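PDB 3FTJ: macrolide export ATP-binding/permease protein MacB, which probably forms the ATP-driven inner-membrane transporter of a tripartite macrolide efflux system, and is represented here by its periplasmic region. Local coordinates for residues 91-96 with 104-109. Sequence-based numbering, arbitrary orientation.
Sequences QGRLLT and NQVVVL
Leu95 forks over the two valines that strand 106-109 turns to this side, one methyl for each. Its CD1 meets CG2 of Val106 at 3.5 Å, and its CD2 meets CG2 of Val108, also at 3.5 Å; both are tighter than ordinary van der Waals contact. The Leu95 and Val106 side chains run alongside with opposite headings, whereas Leu95, its CG anti to the carbonyl carbon (chi1 -70°), lies slantwise across Val108. A branched tip suits this place, since one side chain spans two residues of the same strand face. Valine suits the strand, its beta branching favouring extended backbone; Val107, between the two, points away and packs on Leu156. Val108 has CG1 anti to its own N (chi1 172°), which leaves CG2 under the loop, 3.9 Å from the backbone O of Arg93, while CG1 lies 4.4 Å from CD2 of Leu94. Phe82 of helix 81-85 touches Leu94, Leu95 and Val108 alike. Beside this cluster the Arg93 chain, straight from CB to NE, brings NH2 to 4.4 Å from Val106 CG1. Its NH1 forms a salt bridge with Asp99 OD2, which also accepts from the N of Thr96, the N-cap of helix 97-102, and gives a weak hydrogen bond to the O of Leu94, bent to 122°. Strand 133-141 runs parallel to strand 106-110, and its Val140 and Ile138 also share backbone hydrogen bonds with Gln91 and Arg93. The loop before helix 97-102 thus lies over the strand that follows that helix, its leucines packing on one strand face in the mixed sheet of the MacB-like periplasmic core domain.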
loop_
_atom_site.group_PDB
_atom_site.type_symbol
_atom_site.label_atom_id
_atom_site.label_comp_id
_atom_site.label_asym_id
_atom_site.label_seq_id
_atom_site.Cartn_x
_atom_site.Cartn_y
_atom_site.Cartn_z
ATOM N N GLN A 91 -10.534 10.748 12.116
ATOM C CA GLN A 91 -10.791 12.182 12.038
ATOM C C GLN A 91 -10.637 12.722 10.608
ATOM O O GLN A 91 -9.806 12.241 9.841
ATOM C CB GLN A 91 -9.851 12.922 12.995
ATOM C CG GLN A 91 -10.029 14.415 12.996
ATOM C CD GLN A 91 -8.982 15.126 13.824
ATOM O OE1 GLN A 91 -8.083 14.500 14.394
ATOM N NE2 GLN A 91 -9.091 16.448 13.897
ATOM N N GLY A 92 -11.441 13.719 10.254
ATOM C CA GLY A 92 -11.409 14.280 8.912
ATOM C C GLY A 92 -11.986 13.337 7.874
ATOM O O GLY A 92 -13.082 12.805 8.053
ATOM N N ARG A 93 -11.258 13.131 6.782
ATOM C CA ARG A 93 -11.723 12.260 5.708
ATOM C C ARG A 93 -10.578 11.439 5.101
ATOM O O ARG A 93 -9.401 11.732 5.329
ATOM C CB ARG A 93 -12.397 13.080 4.609
ATOM C CG ARG A 93 -11.416 13.833 3.709
ATOM C CD ARG A 93 -12.133 14.597 2.610
ATOM N NE ARG A 93 -11.227 15.358 1.745
ATOM C CZ ARG A 93 -10.577 14.853 0.698
ATOM N NH1 ARG A 93 -10.711 13.570 0.387
ATOM N NH2 ARG A 93 -9.785 15.629 -0.037
ATOM N N LEU A 94 -10.937 10.413 4.333
ATOM C CA LEU A 94 -9.973 9.593 3.605
ATOM C C LEU A 94 -9.858 10.075 2.161
ATOM O O LEU A 94 -10.604 10.962 1.733
ATOM C CB LEU A 94 -10.401 8.122 3.610
ATOM C CG LEU A 94 -10.572 7.424 4.960
ATOM C CD1 LEU A 94 -10.921 5.958 4.744
ATOM C CD2 LEU A 94 -9.315 7.556 5.804
ATOM N N LEU A 95 -8.929 9.486 1.410
ATOM C CA LEU A 95 -8.782 9.816 -0.004
ATOM C C LEU A 95 -10.031 9.406 -0.755
ATOM O O LEU A 95 -10.700 8.435 -0.380
ATOM C CB LEU A 95 -7.586 9.101 -0.638
ATOM C CG LEU A 95 -6.142 9.471 -0.287
ATOM C CD1 LEU A 95 -5.908 10.971 -0.397
ATOM C CD2 LEU A 95 -5.814 8.995 1.088
ATOM N N THR A 96 -10.319 10.142 -1.826
ATOM C CA THR A 96 -11.425 9.844 -2.722
ATOM C C THR A 96 -10.897 9.565 -4.125
ATOM O O THR A 96 -9.714 9.780 -4.417
ATOM C CB THR A 96 -12.397 11.033 -2.825
ATOM O OG1 THR A 96 -11.687 12.191 -3.276
ATOM C CG2 THR A 96 -13.037 11.328 -1.482
ATOM N N ASN A 104 -4.148 15.091 -6.250
ATOM C CA ASN A 104 -4.164 16.141 -5.241
ATOM C C ASN A 104 -3.067 15.923 -4.211
ATOM O O ASN A 104 -2.807 14.787 -3.789
ATOM C CB ASN A 104 -5.524 16.196 -4.533
ATOM C CG ASN A 104 -6.594 16.899 -5.357
ATOM O OD1 ASN A 104 -7.785 16.782 -5.072
ATOM N ND2 ASN A 104 -6.175 17.625 -6.380
ATOM N N GLN A 105 -2.428 17.015 -3.801
ATOM C CA GLN A 105 -1.408 16.953 -2.760
ATOM C C GLN A 105 -2.079 16.995 -1.399
ATOM O O GLN A 105 -2.059 18.008 -0.695
ATOM C CB GLN A 105 -0.392 18.080 -2.924
ATOM C CG GLN A 105 0.485 17.883 -4.151
ATOM C CD GLN A 105 1.207 19.150 -4.588
ATOM O OE1 GLN A 105 1.384 19.385 -5.776
ATOM N NE2 GLN A 105 1.623 19.967 -3.628
ATOM N N VAL A 106 -2.719 15.886 -1.059
ATOM C CA VAL A 106 -3.372 15.747 0.229
ATOM C C VAL A 106 -2.784 14.538 0.918
ATOM O O VAL A 106 -2.327 13.602 0.263
ATOM C CB VAL A 106 -4.908 15.561 0.090
ATOM C CG1 VAL A 106 -5.560 16.831 -0.481
ATOM C CG2 VAL A 106 -5.227 14.352 -0.774
ATOM N N VAL A 107 -2.791 14.552 2.241
ATOM C CA VAL A 107 -2.218 13.444 2.971
ATOM C C VAL A 107 -3.118 12.997 4.108
ATOM O O VAL A 107 -3.812 13.808 4.734
ATOM C CB VAL A 107 -0.783 13.791 3.473
ATOM C CG1 VAL A 107 -0.802 14.989 4.394
ATOM C CG2 VAL A 107 -0.171 12.597 4.160
ATOM N N VAL A 108 -3.126 11.694 4.352
ATOM C CA VAL A 108 -3.811 11.139 5.509
ATOM C C VAL A 108 -2.756 10.672 6.512
ATOM O O VAL A 108 -1.855 9.915 6.163
ATOM C CB VAL A 108 -4.752 9.976 5.108
ATOM C CG1 VAL A 108 -5.304 9.280 6.339
ATOM C CG2 VAL A 108 -5.893 10.493 4.219
ATOM N N LEU A 109 -2.856 11.139 7.755
ATOM C CA LEU A 109 -1.863 10.811 8.767
ATOM C C LEU A 109 -2.164 9.529 9.537
ATOM O O LEU A 109 -3.315 9.139 9.735
ATOM C CB LEU A 109 -1.688 11.962 9.755
ATOM C CG LEU A 109 -1.213 13.297 9.190
ATOM C CD1 LEU A 109 -0.908 14.243 10.342
ATOM C CD2 LEU A 109 0.011 13.101 8.320
#